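Local coordinates for hypothetical protein (Clostridium sporogenes ATCC 15579, PDB 4QRK) that is of unknown function but is a putative cell adhesion protein built as a right-handed beta-helix, at residues I185-G188 with Y192-S195. Sequence-based numbering, arbitrary orientation.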
loop_
_atom_site.group_PDB
_atom_site.type_symbol
_atom_site.label_atom_id
_atom_site.label_comp_id
_atom_site.label_asym_id
_atom_site.label_seq_id
_atom_site.Cartn_x
_atom_site.Cartn_y
_atom_site.Cartn_z
ATOM N N ILE A 185 -5.360 18.198 14.121
ATOM C CA ILE A 185 -4.888 19.565 14.301
ATOM C C ILE A 185 -4.419 20.089 12.967
ATOM O O ILE A 185 -3.726 19.394 12.245
ATOM C CB ILE A 185 -3.727 19.587 15.330
ATOM C CG1 ILE A 185 -4.244 19.147 16.701
ATOM C CG2 ILE A 185 -3.088 20.960 15.431
ATOM C CD1 ILE A 185 -3.180 18.569 17.587
ATOM N N VAL A 186 -4.807 21.314 12.625
ATOM C CA VAL A 186 -4.419 21.913 11.351
ATOM C C VAL A 186 -3.237 22.816 11.597
ATOM O O VAL A 186 -3.279 23.671 12.439
ATOM C CB VAL A 186 -5.585 22.691 10.746
ATOM C CG1 VAL A 186 -5.202 23.303 9.434
ATOM C CG2 VAL A 186 -6.766 21.745 10.553
ATOM N N GLU A 187 -2.159 22.581 10.886
ATOM C CA GLU A 187 -0.967 23.389 11.028
ATOM C C GLU A 187 -0.728 24.040 9.689
ATOM O O GLU A 187 -0.462 23.364 8.683
ATOM C CB GLU A 187 0.231 22.516 11.419
ATOM C CG GLU A 187 1.530 23.275 11.593
ATOM C CD GLU A 187 2.756 22.373 11.608
ATOM O OE1 GLU A 187 2.808 21.457 12.462
ATOM O OE2 GLU A 187 3.666 22.583 10.758
ATOM N N GLY A 188 -0.828 25.354 9.673
ATOM C CA GLY A 188 -0.517 26.120 8.485
ATOM C C GLY A 188 -0.952 25.492 7.175
ATOM O O GLY A 188 -2.135 25.213 6.945
ATOM N N TYR A 192 -1.276 18.345 8.797
ATOM C CA TYR A 192 -2.239 17.828 9.763
ATOM C C TYR A 192 -1.546 16.915 10.754
ATOM O O TYR A 192 -0.698 16.111 10.360
ATOM C CB TYR A 192 -3.318 17.029 9.047
ATOM C CG TYR A 192 -4.022 17.843 8.022
ATOM C CD1 TYR A 192 -3.469 18.020 6.771
ATOM C CD2 TYR A 192 -5.222 18.458 8.313
ATOM C CE1 TYR A 192 -4.095 18.778 5.811
ATOM C CE2 TYR A 192 -5.860 19.230 7.381
ATOM C CZ TYR A 192 -5.286 19.403 6.122
ATOM O OH TYR A 192 -5.912 20.163 5.162
ATOM N N LYS A 193 -1.915 17.014 12.025
ATOM C CA LYS A 193 -1.293 16.177 13.047
ATOM C C LYS A 193 -2.320 15.714 14.046
ATOM O O LYS A 193 -3.364 16.335 14.190
ATOM C CB LYS A 193 -0.251 16.978 13.835
ATOM C CG LYS A 193 0.839 17.602 13.017
ATOM C CD LYS A 193 1.615 18.636 13.835
ATOM C CE LYS A 193 0.788 19.901 14.058
ATOM N NZ LYS A 193 1.590 21.073 14.545
ATOM N N ASN A 194 -1.992 14.656 14.778
ATOM C CA ASN A 194 -2.758 14.299 15.953
ATOM C C ASN A 194 -2.083 14.800 17.216
ATOM O O ASN A 194 -0.973 15.381 17.191
ATOM C CB ASN A 194 -3.027 12.795 16.021
ATOM C CG ASN A 194 -1.762 11.959 16.191
ATOM O OD1 ASN A 194 -0.654 12.474 16.415
ATOM N ND2 ASN A 194 -1.937 10.646 16.123
ATOM N N SER A 195 -2.767 14.595 18.326
ATOM C CA SER A 195 -2.311 15.159 19.595
ATOM C C SER A 195 -1.022 14.469 20.058
ATOM O O SER A 195 -0.222 15.085 20.749
ATOM C CB SER A 195 -3.415 15.069 20.662
ATOM O OG SER A 195 -3.866 13.735 20.819
#
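I185 and K193 face each other as an antiparallel hydrogen-bonded pair. The amide N of I185 gives a bond to K193 O at 2.7 Å, and the amide N of K193 returns one to I185 O at 3.0 Å. The second bond arrives in the carbonyl plane of I185. That same oxygen also takes a CA-H...O contact from Y192 CA, 3.3 Å away.

One residue along, V186 and Y192 form the non-hydrogen-bonded pair, and their side chains run alongside each other on one face of the sheet. The touch is light: V186 CG2 comes to 4.1 Å from the ring atom Y192 CE2.

The opposite face carries I185 and K193. A bend at chi3 (-73°) turns the end of the K193 chain toward E187, the residue just beyond V186. With CG anti to the backbone N and the chain extended beyond it, the E187 side chain crosses that of the lysine at a slant. The two form a salt bridge, modelled with K193 NZ 2.4 Å from E187 OE1, though its exact length is doubtful. At the other end of the pairing, I185 CD1 lies 3.9 Å from N194 O.

Behind this first shell, Y192 bonds through its backbone to I170 and rests its side chain on A172 and I217. The N194 side-chain amide accepts from V168 N through OD1 and gives ND2 to I166 O, tying the chain just past strand 191-193 to the start of strand 167-174 and the residue before it. The result is a short antiparallel beta hairpin at the edge of a sheet of the right-handed beta-helix: strand 191-193 runs antiparallel to strand 167-174, and strand 185-187 is outermost within this chain.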